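Local coordinates for D-hydantoinase (Ralstonia pickettii, PDB 1NFG), which hydrolyses the cyclic amide bond of hydantoin derivatives, probably with specificity for the D form, using two zinc ions per subunit in a TIM-barrel active site, at residues Glu102-Ala105 with Lys106-Met110; Leu244-Val247 with Met248-Lys251. All blocks are in the same frame, centred on the assembly; numbering follows the deposited sequence.

Interaction 1: Glu102-Ala105 with Lys106-Met110; sequences EAVA and KWDGM
Asp108 N donates to Val104 O at 2.8 Å with an N-H...O angle of 169°, the straightest of four successive i+4 to i bonds that also join Lys106 N to Glu102 O, Trp107 N to Ala103 O and Gly109 N to Ala105 O, the repeat that defines an alpha helix. One turn apart, the side chains of Val104 and Asp108 run alongside each other in the same direction. CG1 of Val104, anti to its own backbone N (chi1 176°), lies 3.7 Å from Asp108 OD2. That oxygen is also 3.4 Å from Val104 O, two acceptors with no bond between them, while OD1 is hydrogen-bonded to Tyr121. The indole of Trp107 leads outward from the helix, yet the rim of its ring still meets the backbone of the preceding turn: CE3 is 3.6 Å from Ala103 O, which sits near the ring plane and already accepts the Trp107 N-H. Beyond the helix, NE1 of Trp107 bonds to Asp90 OD2 and the indole meets Tyr121 edge-to-face, while Ala103 and Trp107 both pack on Cys92 of strand 85-93. Glu102 reaches back to His98 through OE2. The chemistry is therefore divided: buried Ala103 and Trp107 join helix 100-111 to the barrel strand before it, the indole N-H being satisfied by a carboxylate, whereas Glu102, Ala105 and Lys106 are exposed.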
ATOM      1  N   GLU A 102     -22.678  37.496  10.790  1.00 26.40           N
ATOM      2  CA  GLU A 102     -21.973  38.469  11.630  1.00 26.72           C
ATOM      3  C   GLU A 102     -20.492  38.461  11.230  1.00 25.72           C
ATOM      4  O   GLU A 102     -19.841  39.508  11.186  1.00 26.44           O
ATOM      5  CB  GLU A 102     -22.102  38.134  13.147  1.00 30.48           C
ATOM      6  CG  GLU A 102     -23.447  38.492  13.880  1.00 32.79           C
ATOM      7  CD  GLU A 102     -23.299  38.583  15.430  1.00 37.31           C
ATOM      8  OE1 GLU A 102     -22.381  39.302  15.880  1.00 39.67           O
ATOM      9  OE2 GLU A 102     -24.081  37.960  16.205  1.00 35.91           O
ATOM     10  N   ALA A 103     -19.974  37.271  10.921  1.00 25.22           N
ATOM     11  CA  ALA A 103     -18.569  37.091  10.534  1.00 22.81           C
ATOM     12  C   ALA A 103     -18.257  37.688   9.164  1.00 22.40           C
ATOM     13  O   ALA A 103     -17.250  38.380   8.988  1.00 21.95           O
ATOM     14  CB  ALA A 103     -18.207  35.605  10.551  1.00 19.83           C
ATOM     15  N   VAL A 104     -19.115  37.414   8.191  1.00 21.13           N
ATOM     16  CA  VAL A 104     -18.913  37.947   6.858  1.00 21.29           C
ATOM     17  C   VAL A 104     -18.919  39.469   6.921  1.00 22.83           C
ATOM     18  O   VAL A 104     -18.048  40.136   6.350  1.00 23.50           O
ATOM     19  CB  VAL A 104     -20.021  37.499   5.914  1.00 20.90           C
ATOM     20  CG1 VAL A 104     -19.830  38.153   4.557  1.00 18.25           C
ATOM     21  CG2 VAL A 104     -20.020  35.982   5.804  1.00 20.45           C
ATOM     22  N   ALA A 105     -19.916  40.013   7.616  1.00 22.72           N
ATOM     23  CA  ALA A 105     -20.040  41.459   7.771  1.00 21.32           C
ATOM     24  C   ALA A 105     -18.752  42.020   8.362  1.00 20.54           C
ATOM     25  O   ALA A 105     -18.251  43.054   7.919  1.00 18.69           O
ATOM     26  CB  ALA A 105     -21.221  41.784   8.682  1.00 20.92           C
ATOM     27  N   LYS A 106     -18.219  41.331   9.368  1.00 20.68           N
ATOM     28  CA  LYS A 106     -16.985  41.768  10.007  1.00 22.17           C
ATOM     29  C   LYS A 106     -15.839  41.775   9.002  1.00 23.56           C
ATOM     30  O   LYS A 106     -14.996  42.684   9.001  1.00 23.91           O
ATOM     31  CB  LYS A 106     -16.639  40.844  11.172  1.00 21.95           C
ATOM     32  CG  LYS A 106     -15.363  41.224  11.894  1.00 23.07           C
ATOM     33  CD  LYS A 106     -15.153  40.336  13.104  1.00 27.51           C
ATOM     34  CE  LYS A 106     -13.935  40.764  13.910  1.00 30.60           C
ATOM     35  NZ  LYS A 106     -13.863  40.033  15.217  1.00 32.05           N
ATOM     36  N   TRP A 107     -15.811  40.756   8.145  1.00 23.77           N
ATOM     37  CA  TRP A 107     -14.766  40.656   7.139  1.00 24.32           C
ATOM     38  C   TRP A 107     -14.904  41.793   6.137  1.00 22.59           C
ATOM     39  O   TRP A 107     -13.917  42.468   5.825  1.00 21.16           O
ATOM     40  CB  TRP A 107     -14.798  39.276   6.453  1.00 26.53           C
ATOM     41  CG  TRP A 107     -13.537  38.504   6.727  1.00 26.62           C
ATOM     42  CD1 TRP A 107     -12.523  38.253   5.849  1.00 28.30           C
ATOM     43  CD2 TRP A 107     -13.073  38.056   8.009  1.00 27.86           C
ATOM     44  NE1 TRP A 107     -11.451  37.694   6.503  1.00 26.72           N
ATOM     45  CE2 TRP A 107     -11.760  37.564   7.830  1.00 27.30           C
ATOM     46  CE3 TRP A 107     -13.635  38.033   9.293  1.00 27.76           C
ATOM     47  CZ2 TRP A 107     -10.998  37.057   8.889  1.00 27.37           C
ATOM     48  CZ3 TRP A 107     -12.875  37.530  10.347  1.00 26.81           C
ATOM     49  CH2 TRP A 107     -11.570  37.050  10.135  1.00 26.91           C
ATOM     50  N   ASP A 108     -16.121  42.019   5.647  1.00 21.29           N
ATOM     51  CA  ASP A 108     -16.345  43.117   4.715  1.00 22.30           C
ATOM     52  C   ASP A 108     -15.794  44.409   5.325  1.00 23.45           C
ATOM     53  O   ASP A 108     -15.194  45.233   4.631  1.00 24.92           O
ATOM     54  CB  ASP A 108     -17.830  43.287   4.419  1.00 21.16           C
ATOM     55  CG  ASP A 108     -18.386  42.167   3.564  1.00 26.59           C
ATOM     56  OD1 ASP A 108     -17.661  41.697   2.652  1.00 28.12           O
ATOM     57  OD2 ASP A 108     -19.554  41.767   3.789  1.00 27.56           O
ATOM     58  N   GLY A 109     -15.985  44.581   6.628  1.00 22.07           N
ATOM     59  CA  GLY A 109     -15.482  45.774   7.271  1.00 21.63           C
ATOM     60  C   GLY A 109     -13.984  45.889   7.097  1.00 22.90           C
ATOM     61  O   GLY A 109     -13.455  46.973   6.858  1.00 23.08           O
ATOM     62  N   MET A 110     -13.290  44.763   7.208  1.00 24.70           N
ATOM     63  CA  MET A 110     -11.838  44.755   7.070  1.00 25.67           C
ATOM     64  C   MET A 110     -11.342  44.874   5.628  1.00 25.44           C
ATOM     65  O   MET A 110     -10.339  45.539   5.365  1.00 24.59           O
ATOM     66  CB  MET A 110     -11.269  43.477   7.677  1.00 28.09           C
ATOM     67  CG  MET A 110     -11.466  43.342   9.173  1.00 30.46           C
ATOM     68  SD  MET A 110     -10.959  41.699   9.756  1.00 34.37           S
ATOM     69  CE  MET A 110     -12.493  40.867   9.572  1.00 31.18           C
TER

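Interaction 2: Leu244-Val247 with Met248-Lys251; sequences LEEV and MRAK
Arg249 N to Glu245 O at 2.8 Å and Met248 N to Leu244 O at 2.9 Å are two of the four backbone bonds, each from residue i+4 to i, that hold these two helical turns; Ala250 N to Glu246 O and Lys251 N to Val247 O complete the set. The charged ends look to a second subunit: NH2 of Arg249 bridges to Glu245 OE2 of that subunit and NH1 to its Glu246 OE2, and Glu245 and Glu246 of this chain hold Arg249 of the second subunit in the same way. The two Arg249 side chains pack on each other, and the acids would be expected to offset their closeness. Within the chain, Glu246 and Arg249 form a weaker salt bridge, OE1 to NH1 at 3.4 Å. The oxygen lies at the guanidinium edge, in its plane, with the carboxylate turned 86° to it. Bends in both side chains, at chi2 of Glu246 (-64°) and chi3 of Arg249 (81°), bring the groups side by side.

Outside this polar face, Met248 folds back through its bent chain until CE lies 3.5 Å from Leu244 CD1. Val247 CG1 flanks Lys251, 3.8 Å from CE, and NZ continues to Ala257 O and to Asn304 of a third subunit.

Helix 241-253 joins parallel strands 233-235 and 257-262 in a beta-alpha-beta unit of the TIM barrel: Val247 and Ala250 touch both strand 257-262 and helix 212-229, Glu246 also meets that helix, and Leu244 packs against helix 292-303.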
ATOM      1  N   LEU A 244       0.170  12.543   2.834  1.00 16.91           N
ATOM      2  CA  LEU A 244      -0.077  12.542   1.397  1.00 16.42           C
ATOM      3  C   LEU A 244      -0.553  11.155   0.991  1.00 18.15           C
ATOM      4  O   LEU A 244      -1.470  11.008   0.173  1.00 18.31           O
ATOM      5  CB  LEU A 244       1.193  12.902   0.623  1.00 13.55           C
ATOM      6  CG  LEU A 244       1.119  12.766  -0.908  1.00 11.22           C
ATOM      7  CD1 LEU A 244      -0.096  13.501  -1.460  1.00  8.52           C
ATOM      8  CD2 LEU A 244       2.396  13.309  -1.524  1.00  8.07           C
ATOM      9  N   GLU A 245       0.062  10.137   1.584  1.00 18.48           N
ATOM     10  CA  GLU A 245      -0.301   8.766   1.279  1.00 20.43           C
ATOM     11  C   GLU A 245      -1.786   8.494   1.519  1.00 20.42           C
ATOM     12  O   GLU A 245      -2.431   7.785   0.736  1.00 19.22           O
ATOM     13  CB  GLU A 245       0.537   7.802   2.108  1.00 24.31           C
ATOM     14  CG  GLU A 245       0.411   6.369   1.644  1.00 30.24           C
ATOM     15  CD  GLU A 245       1.285   5.422   2.437  1.00 35.35           C
ATOM     16  OE1 GLU A 245       2.436   5.800   2.772  1.00 36.46           O
ATOM     17  OE2 GLU A 245       0.823   4.290   2.711  1.00 39.11           O
ATOM     18  N   GLU A 246      -2.330   9.051   2.598  1.00 19.61           N
ATOM     19  CA  GLU A 246      -3.741   8.850   2.906  1.00 18.65           C
ATOM     20  C   GLU A 246      -4.608   9.517   1.840  1.00 18.17           C
ATOM     21  O   GLU A 246      -5.645   8.980   1.441  1.00 16.48           O
ATOM     22  CB  GLU A 246      -4.073   9.425   4.283  1.00 19.94           C
ATOM     23  CG  GLU A 246      -3.354   8.749   5.451  1.00 18.89           C
ATOM     24  CD  GLU A 246      -3.737   7.287   5.629  1.00 18.24           C
ATOM     25  OE1 GLU A 246      -4.745   6.849   5.035  1.00 18.71           O
ATOM     26  OE2 GLU A 246      -3.031   6.581   6.377  1.00 18.97           O
ATOM     27  N   VAL A 247      -4.185  10.695   1.385  1.00 17.63           N
ATOM     28  CA  VAL A 247      -4.930  11.412   0.352  1.00 17.28           C
ATOM     29  C   VAL A 247      -4.964  10.515  -0.873  1.00 16.52           C
ATOM     30  O   VAL A 247      -6.011  10.290  -1.492  1.00 15.43           O
ATOM     31  CB  VAL A 247      -4.234  12.742  -0.014  1.00 18.12           C
ATOM     32  CG1 VAL A 247      -4.859  13.343  -1.264  1.00 14.01           C
ATOM     33  CG2 VAL A 247      -4.338  13.713   1.159  1.00 16.89           C
ATOM     34  N   MET A 248      -3.796   9.990  -1.203  1.00 16.00           N
ATOM     35  CA  MET A 248      -3.665   9.111  -2.345  1.00 16.68           C
ATOM     36  C   MET A 248      -4.552   7.870  -2.214  1.00 16.41           C
ATOM     37  O   MET A 248      -5.239   7.484  -3.172  1.00 15.82           O
ATOM     38  CB  MET A 248      -2.199   8.728  -2.514  1.00 16.72           C
ATOM     39  CG  MET A 248      -1.657   9.063  -3.882  1.00 22.10           C
ATOM     40  SD  MET A 248      -1.840  10.797  -4.355  1.00 20.01           S
ATOM     41  CE  MET A 248      -0.106  11.329  -4.244  1.00 25.75           C
ATOM     42  N   ARG A 249      -4.565   7.253  -1.034  1.00 15.62           N
ATOM     43  CA  ARG A 249      -5.395   6.063  -0.842  1.00 17.29           C
ATOM     44  C   ARG A 249      -6.864   6.418  -1.029  1.00 17.77           C
ATOM     45  O   ARG A 249      -7.625   5.664  -1.637  1.00 18.90           O
ATOM     46  CB  ARG A 249      -5.166   5.452   0.548  1.00 17.81           C
ATOM     47  CG  ARG A 249      -3.725   5.037   0.792  1.00 20.43           C
ATOM     48  CD  ARG A 249      -3.474   4.555   2.203  1.00 23.46           C
ATOM     49  NE  ARG A 249      -3.891   3.172   2.395  1.00 27.72           N
ATOM     50  CZ  ARG A 249      -4.779   2.785   3.301  1.00 29.71           C
ATOM     51  NH1 ARG A 249      -5.349   3.679   4.103  1.00 30.49           N
ATOM     52  NH2 ARG A 249      -5.100   1.504   3.405  1.00 30.36           N
ATOM     53  N   ALA A 250      -7.257   7.578  -0.515  1.00 19.43           N
ATOM     54  CA  ALA A 250      -8.634   8.033  -0.642  1.00 19.06           C
ATOM     55  C   ALA A 250      -8.980   8.196  -2.126  1.00 20.09           C
ATOM     56  O   ALA A 250     -10.023   7.712  -2.588  1.00 19.37           O
ATOM     57  CB  ALA A 250      -8.808   9.350   0.091  1.00 17.96           C
ATOM     58  N   LYS A 251      -8.102   8.870  -2.874  1.00 19.53           N
ATOM     59  CA  LYS A 251      -8.339   9.077  -4.306  1.00 19.59           C
ATOM     60  C   LYS A 251      -8.554   7.755  -5.039  1.00 20.56           C
ATOM     61  O   LYS A 251      -9.422   7.658  -5.901  1.00 22.67           O
ATOM     62  CB  LYS A 251      -7.180   9.833  -4.955  1.00 16.61           C
ATOM     63  CG  LYS A 251      -7.130  11.319  -4.649  1.00 13.39           C
ATOM     64  CD  LYS A 251      -5.872  11.953  -5.239  1.00 10.61           C
ATOM     65  CE  LYS A 251      -5.793  13.465  -4.993  1.00 11.36           C
ATOM     66  NZ  LYS A 251      -6.851  14.245  -5.694  1.00  7.97           N
TER

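How the interactions relate
Both contacts are stretches of about two turns within helices that connect successive parallel strands of the TIM barrel, and interaction 1 comes first along the chain. Residues 102-110 lie on helix 100-111, between strands 85-93 and 118-124; residues 244-251 lie on helix 241-253, between strands 233-235 and 257-262. Their centres are 35 Å apart and their nearest atoms about 25 Å apart, so they do not touch, although both belong to the amidohydrolase barrel. The same kind of beta-alpha-beta unit is put to different use: in interaction 1 no other chain of the assembly touches the two segments, whereas interaction 2 supplies charged and polar groups to two neighbouring subunits of the tetramer.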